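Local coordinates for chromosome partition protein Smc (Pyrococcus yayanosii, PDB 5XEI) that probably serves chromosome condensation and partitioning as an ATP-hydrolysing, DNA-binding SMC protein, here as its head domain with part of the coiled coil, at residues M134-I148 with I437-I451. Sequence-based numbering, arbitrary orientation.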
loop_
_atom_site.group_PDB
_atom_site.type_symbol
_atom_site.label_atom_id
_atom_site.label_comp_id
_atom_site.label_asym_id
_atom_site.label_seq_id
_atom_site.Cartn_x
_atom_site.Cartn_y
_atom_site.Cartn_z
ATOM N N MET A 134 14.531 -8.111 -11.027
ATOM C CA MET A 134 14.357 -9.416 -10.389
ATOM C C MET A 134 15.622 -10.264 -10.472
ATOM O O MET A 134 15.562 -11.477 -10.668
ATOM C CB MET A 134 13.142 -10.162 -10.970
ATOM C CG MET A 134 13.227 -10.560 -12.442
ATOM S SD MET A 134 12.515 -12.187 -12.741
ATOM C CE MET A 134 12.887 -12.436 -14.460
ATOM N N ILE A 135 16.778 -9.627 -10.306
ATOM C CA ILE A 135 18.035 -10.351 -10.151
ATOM C C ILE A 135 18.022 -11.043 -8.801
ATOM O O ILE A 135 17.929 -10.382 -7.753
ATOM C CB ILE A 135 19.236 -9.406 -10.253
ATOM C CG1 ILE A 135 19.277 -8.716 -11.609
ATOM C CG2 ILE A 135 20.526 -10.172 -9.960
ATOM C CD1 ILE A 135 20.041 -9.463 -12.652
ATOM N N SER A 136 18.133 -12.374 -8.813
ATOM C CA SER A 136 18.221 -13.163 -7.587
ATOM C C SER A 136 17.018 -12.953 -6.659
ATOM O O SER A 136 17.159 -12.330 -5.594
ATOM C CB SER A 136 19.550 -12.855 -6.877
ATOM O OG SER A 136 19.501 -13.117 -5.476
ATOM N N PRO A 137 15.804 -13.452 -7.037
ATOM C CA PRO A 137 14.656 -13.445 -6.101
ATOM C C PRO A 137 14.834 -14.396 -4.924
ATOM O O PRO A 137 14.822 -15.623 -5.094
ATOM C CB PRO A 137 13.466 -13.883 -6.977
ATOM C CG PRO A 137 13.939 -13.732 -8.414
ATOM C CD PRO A 137 15.431 -13.925 -8.385
ATOM N N GLU A 138 14.987 -13.844 -3.720
ATOM C CA GLU A 138 15.405 -14.605 -2.541
ATOM C C GLU A 138 16.706 -15.374 -2.781
ATOM O O GLU A 138 17.015 -16.322 -2.055
ATOM C CB GLU A 138 14.301 -15.562 -2.080
ATOM C CG GLU A 138 12.917 -14.928 -2.132
ATOM C CD GLU A 138 12.296 -14.691 -0.768
ATOM O OE1 GLU A 138 11.107 -14.303 -0.735
ATOM O OE2 GLU A 138 12.983 -14.894 0.259
ATOM N N GLY A 139 17.481 -14.985 -3.791
ATOM C CA GLY A 139 18.661 -15.738 -4.138
ATOM C C GLY A 139 18.409 -17.167 -4.562
ATOM O O GLY A 139 19.339 -17.979 -4.503
ATOM N N TYR A 140 17.186 -17.504 -5.002
ATOM C CA TYR A 140 16.920 -18.882 -5.434
ATOM C C TYR A 140 17.827 -19.293 -6.585
ATOM O O TYR A 140 18.223 -20.459 -6.666
ATOM C CB TYR A 140 15.443 -19.076 -5.827
ATOM C CG TYR A 140 15.102 -18.934 -7.324
ATOM C CD1 TYR A 140 14.753 -17.708 -7.870
ATOM C CD2 TYR A 140 15.101 -20.038 -8.174
ATOM C CE1 TYR A 140 14.448 -17.581 -9.218
ATOM C CE2 TYR A 140 14.791 -19.916 -9.526
ATOM C CZ TYR A 140 14.471 -18.689 -10.037
ATOM O OH TYR A 140 14.170 -18.558 -11.372
ATOM N N ASN A 141 18.172 -18.358 -7.476
ATOM C CA ASN A 141 19.015 -18.640 -8.633
ATOM C C ASN A 141 20.511 -18.640 -8.310
ATOM O O ASN A 141 21.314 -18.963 -9.198
ATOM C CB ASN A 141 18.738 -17.618 -9.746
ATOM C CG ASN A 141 18.954 -16.194 -9.275
ATOM O OD1 ASN A 141 18.704 -15.900 -8.115
ATOM N ND2 ASN A 141 19.459 -15.326 -10.145
ATOM N N LEU A 142 20.901 -18.272 -7.080
ATOM C CA LEU A 142 22.284 -18.415 -6.596
ATOM C C LEU A 142 22.355 -19.614 -5.658
ATOM O O LEU A 142 21.950 -19.528 -4.493
ATOM C CB LEU A 142 22.767 -17.163 -5.871
ATOM C CG LEU A 142 22.436 -15.810 -6.481
ATOM C CD1 LEU A 142 22.804 -14.697 -5.526
ATOM C CD2 LEU A 142 23.172 -15.655 -7.779
ATOM N N VAL A 143 22.904 -20.720 -6.165
ATOM C CA VAL A 143 23.049 -21.952 -5.398
ATOM C C VAL A 143 24.512 -22.178 -5.046
ATOM O O VAL A 143 25.259 -22.812 -5.801
ATOM C CB VAL A 143 22.485 -23.154 -6.168
ATOM C CG1 VAL A 143 22.186 -24.273 -5.217
ATOM C CG2 VAL A 143 21.258 -22.757 -6.896
ATOM N N LEU A 144 24.916 -21.670 -3.887
ATOM C CA LEU A 144 26.254 -21.806 -3.337
ATOM C C LEU A 144 26.315 -22.997 -2.380
ATOM O O LEU A 144 25.311 -23.641 -2.086
ATOM C CB LEU A 144 26.649 -20.516 -2.617
ATOM C CG LEU A 144 27.192 -19.391 -3.487
ATOM C CD1 LEU A 144 28.424 -19.865 -4.244
ATOM C CD2 LEU A 144 26.153 -18.902 -4.452
ATOM N N GLN A 145 27.512 -23.285 -1.878
ATOM C CA GLN A 145 27.667 -24.441 -0.997
ATOM C C GLN A 145 26.793 -24.278 0.251
ATOM O O GLN A 145 26.722 -23.197 0.843
ATOM C CB GLN A 145 29.152 -24.643 -0.638
ATOM C CG GLN A 145 30.130 -24.227 -1.781
ATOM C CD GLN A 145 31.607 -24.688 -1.620
ATOM O OE1 GLN A 145 32.036 -25.126 -0.552
ATOM N NE2 GLN A 145 32.365 -24.617 -2.715
ATOM N N GLY A 146 26.088 -25.348 0.619
ATOM C CA GLY A 146 25.162 -25.318 1.736
ATOM C C GLY A 146 23.788 -24.731 1.452
ATOM O O GLY A 146 22.904 -24.816 2.318
ATOM N N ASP A 147 23.568 -24.130 0.280
ATOM C CA ASP A 147 22.243 -23.589 -0.014
ATOM C C ASP A 147 21.199 -24.699 -0.127
ATOM O O ASP A 147 20.063 -24.529 0.338
ATOM C CB ASP A 147 22.273 -22.749 -1.294
ATOM C CG ASP A 147 22.549 -21.279 -1.025
ATOM O OD1 ASP A 147 21.644 -20.598 -0.482
ATOM O OD2 ASP A 147 23.651 -20.790 -1.379
ATOM N N ILE A 148 21.556 -25.841 -0.736
ATOM C CA ILE A 148 20.608 -26.953 -0.843
ATOM C C ILE A 148 20.163 -27.407 0.539
ATOM O O ILE A 148 18.977 -27.652 0.778
ATOM C CB ILE A 148 21.215 -28.127 -1.631
ATOM C CG1 ILE A 148 21.553 -27.714 -3.056
ATOM C CG2 ILE A 148 20.259 -29.314 -1.629
ATOM C CD1 ILE A 148 22.150 -28.833 -3.861
ATOM N N ILE A 437 10.460 -23.157 -11.573
ATOM C CA ILE A 437 10.342 -21.709 -11.633
ATOM C C ILE A 437 10.999 -21.174 -12.896
ATOM O O ILE A 437 10.462 -20.288 -13.567
ATOM C CB ILE A 437 10.948 -21.074 -10.375
ATOM C CG1 ILE A 437 9.999 -21.215 -9.187
ATOM C CG2 ILE A 437 11.230 -19.606 -10.629
ATOM C CD1 ILE A 437 10.052 -22.517 -8.455
ATOM N N GLN A 438 12.158 -21.715 -13.257
ATOM C CA GLN A 438 12.909 -21.126 -14.353
ATOM C C GLN A 438 12.148 -21.245 -15.667
ATOM O O GLN A 438 12.279 -20.376 -16.534
ATOM C CB GLN A 438 14.298 -21.770 -14.431
ATOM C CG GLN A 438 14.532 -22.718 -15.601
ATOM C CD GLN A 438 14.859 -22.014 -16.902
ATOM O OE1 GLN A 438 15.201 -20.835 -16.914
ATOM N NE2 GLN A 438 14.731 -22.735 -18.009
ATOM N N ARG A 439 11.337 -22.294 -15.834
ATOM C CA ARG A 439 10.552 -22.422 -17.063
ATOM C C ARG A 439 9.350 -21.507 -17.050
ATOM O O ARG A 439 8.957 -20.990 -18.100
ATOM C CB ARG A 439 10.111 -23.858 -17.285
ATOM C CG ARG A 439 11.285 -24.748 -17.159
ATOM C CD ARG A 439 11.329 -25.861 -18.209
ATOM N NE ARG A 439 12.717 -26.047 -18.593
ATOM C CZ ARG A 439 13.163 -27.156 -19.169
ATOM N NH1 ARG A 439 12.314 -28.171 -19.386
ATOM N NH2 ARG A 439 14.450 -27.271 -19.512
ATOM N N PHE A 440 8.792 -21.240 -15.878
ATOM C CA PHE A 440 7.747 -20.238 -15.823
ATOM C C PHE A 440 8.333 -18.856 -16.035
ATOM O O PHE A 440 7.987 -18.153 -16.992
ATOM C CB PHE A 440 7.011 -20.335 -14.495
ATOM C CG PHE A 440 5.791 -19.516 -14.446
ATOM C CD1 PHE A 440 4.614 -19.980 -15.013
ATOM C CD2 PHE A 440 5.801 -18.277 -13.838
ATOM C CE1 PHE A 440 3.461 -19.217 -14.973
ATOM C CE2 PHE A 440 4.652 -17.511 -13.782
ATOM C CZ PHE A 440 3.481 -17.979 -14.352
ATOM N N LYS A 441 9.256 -18.457 -15.164
ATOM C CA LYS A 441 9.801 -17.102 -15.192
ATOM C C LYS A 441 11.318 -17.183 -15.062
ATOM O O LYS A 441 11.866 -17.150 -13.954
ATOM C CB LYS A 441 9.190 -16.236 -14.089
ATOM C CG LYS A 441 9.221 -14.743 -14.401
ATOM C CD LYS A 441 8.032 -13.956 -13.779
ATOM C CE LYS A 441 6.779 -13.951 -14.685
ATOM N NZ LYS A 441 5.567 -13.248 -14.105
ATOM N N PRO A 442 12.021 -17.257 -16.192
ATOM C CA PRO A 442 13.492 -17.339 -16.150
ATOM C C PRO A 442 14.102 -16.155 -15.415
ATOM O O PRO A 442 13.805 -15.000 -15.715
ATOM C CB PRO A 442 13.891 -17.324 -17.633
ATOM C CG PRO A 442 12.619 -17.403 -18.428
ATOM C CD PRO A 442 11.504 -16.978 -17.541
ATOM N N ALA A 443 14.969 -16.445 -14.444
ATOM C CA ALA A 443 15.836 -15.409 -13.904
ATOM C C ALA A 443 16.950 -15.090 -14.910
ATOM O O ALA A 443 17.264 -15.913 -15.779
ATOM C CB ALA A 443 16.432 -15.859 -12.575
ATOM N N PRO A 444 17.564 -13.894 -14.812
ATOM C CA PRO A 444 18.607 -13.522 -15.798
ATOM C C PRO A 444 19.776 -14.493 -15.859
ATOM O O PRO A 444 20.325 -14.733 -16.943
ATOM C CB PRO A 444 19.051 -12.132 -15.325
ATOM C CG PRO A 444 17.879 -11.604 -14.603
ATOM C CD PRO A 444 17.271 -12.778 -13.895
ATOM N N PHE A 445 20.186 -15.052 -14.728
ATOM C CA PHE A 445 21.193 -16.093 -14.742
ATOM C C PHE A 445 20.958 -16.994 -13.545
ATOM O O PHE A 445 20.247 -16.629 -12.597
ATOM C CB PHE A 445 22.611 -15.519 -14.678
ATOM C CG PHE A 445 22.931 -14.933 -13.343
ATOM C CD1 PHE A 445 22.589 -13.621 -13.061
ATOM C CD2 PHE A 445 23.496 -15.715 -12.347
ATOM C CE1 PHE A 445 22.842 -13.085 -11.828
ATOM C CE2 PHE A 445 23.738 -15.186 -11.101
ATOM C CZ PHE A 445 23.416 -13.872 -10.842
ATOM N N TYR A 446 21.609 -18.168 -13.594
ATOM C CA TYR A 446 21.671 -19.119 -12.498
ATOM C C TYR A 446 23.136 -19.425 -12.189
ATOM O O TYR A 446 23.963 -19.533 -13.098
ATOM C CB TYR A 446 20.887 -20.419 -12.857
ATOM C CG TYR A 446 19.436 -20.129 -13.091
ATOM C CD1 TYR A 446 19.002 -19.628 -14.318
ATOM C CD2 TYR A 446 18.494 -20.309 -12.072
ATOM C CE1 TYR A 446 17.679 -19.316 -14.528
ATOM C CE2 TYR A 446 17.150 -20.004 -12.270
ATOM C CZ TYR A 446 16.754 -19.506 -13.498
ATOM O OH TYR A 446 15.441 -19.183 -13.723
ATOM N N LEU A 447 23.458 -19.578 -10.905
ATOM C CA LEU A 447 24.808 -19.918 -10.480
ATOM C C LEU A 447 24.771 -21.211 -9.688
ATOM O O LEU A 447 24.177 -21.262 -8.608
ATOM C CB LEU A 447 25.422 -18.815 -9.634
ATOM C CG LEU A 447 26.799 -19.148 -9.052
ATOM C CD1 LEU A 447 27.788 -19.326 -10.180
ATOM C CD2 LEU A 447 27.253 -18.036 -8.075
ATOM N N PHE A 448 25.425 -22.238 -10.213
ATOM C CA PHE A 448 25.503 -23.548 -9.578
ATOM C C PHE A 448 26.967 -23.829 -9.273
ATOM O O PHE A 448 27.741 -24.196 -10.160
ATOM C CB PHE A 448 24.931 -24.649 -10.471
ATOM C CG PHE A 448 23.460 -24.538 -10.723
ATOM C CD1 PHE A 448 22.640 -23.769 -9.905
ATOM C CD2 PHE A 448 22.886 -25.204 -11.807
ATOM C CE1 PHE A 448 21.257 -23.670 -10.173
ATOM C CE2 PHE A 448 21.518 -25.103 -12.077
ATOM C CZ PHE A 448 20.707 -24.330 -11.262
ATOM N N ASP A 449 27.352 -23.667 -8.030
ATOM C CA ASP A 449 28.624 -24.174 -7.579
ATOM C C ASP A 449 28.306 -25.549 -7.016
ATOM O O ASP A 449 27.187 -25.743 -6.555
ATOM C CB ASP A 449 29.185 -23.243 -6.515
ATOM C CG ASP A 449 30.567 -23.630 -6.099
ATOM O OD1 ASP A 449 31.148 -22.880 -5.297
ATOM O OD2 ASP A 449 31.095 -24.650 -6.626
ATOM N N GLU A 450 29.286 -26.475 -6.983
ATOM C CA GLU A 450 29.077 -27.900 -6.653
ATOM C C GLU A 450 27.754 -28.463 -7.214
ATOM O O GLU A 450 27.599 -28.549 -8.436
ATOM C CB GLU A 450 29.131 -28.188 -5.133
ATOM C CG GLU A 450 28.050 -27.503 -4.344
ATOM C CD GLU A 450 28.347 -26.042 -4.082
ATOM O OE1 GLU A 450 29.472 -25.546 -4.306
ATOM O OE2 GLU A 450 27.359 -25.311 -3.871
ATOM N N ILE A 451 26.827 -28.884 -6.330
ATOM C CA ILE A 451 25.509 -29.514 -6.541
ATOM C C ILE A 451 25.617 -30.852 -7.266
ATOM O O ILE A 451 24.697 -31.673 -7.201
ATOM C CB ILE A 451 24.475 -28.612 -7.257
ATOM C CG1 ILE A 451 24.606 -28.669 -8.774
ATOM C CG2 ILE A 451 24.552 -27.192 -6.770
ATOM C CD1 ILE A 451 23.571 -27.808 -9.484
#
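I135 lays CD1 against the ring of P444, 3.6 Å from CG. Its other branch, CG2, points at the F445 ring. Y140 reaches across with its hydroxyl. Its OH and the OH of Y446 are hydrogen-bonded at 2.7 Å, and CG2 of I437 lies against CZ of Y140. The Y446 hydroxyl also accepts a bond from the backbone N of A443, so two bonds fix the end of that ring. A phenylalanine in place of Y446 would probably leave both the Y140 hydroxyl and the A443 N-H without this partner.

N141 has CG between its backbone N and carbonyl carbon (chi1 57°). This brings ND2 2.9 Å from F445 O, which lies close to the N141 amide plane. The same ND2 sits over one face of the F445 ring. L142 puts CD2 by CE2 of that ring.

Backbone bonds pair the two strands in parallel: L447 N to N141 O, V143 N to L447 O and D449 N to V143 O. Beyond the backbone, V143 CG2 meets the edge of the F448 ring. L144 CD2 touches CD2 of L447 on the other face of the sheet. Q145 extends its chain so that NE2 makes a weak hydrogen bond to D449 OD1, 3.3 Å away. I148, at the start of the next helix, packs CD1 on CG2 of I451.

D449 also touches S40 of the predicted ATP site, as does Q145, which places this end beside the P-loop of the ABC-type ATPase head. Strand 445-449 with E450 is probably the Walker B motif, and Q145 the Q-loop glutamine. Strand 142-143 is one edge strand of the mixed sheet. Strand 445-449 lies between it and strand 475-480, and helix 424-440 packs against V143, F448 and I451.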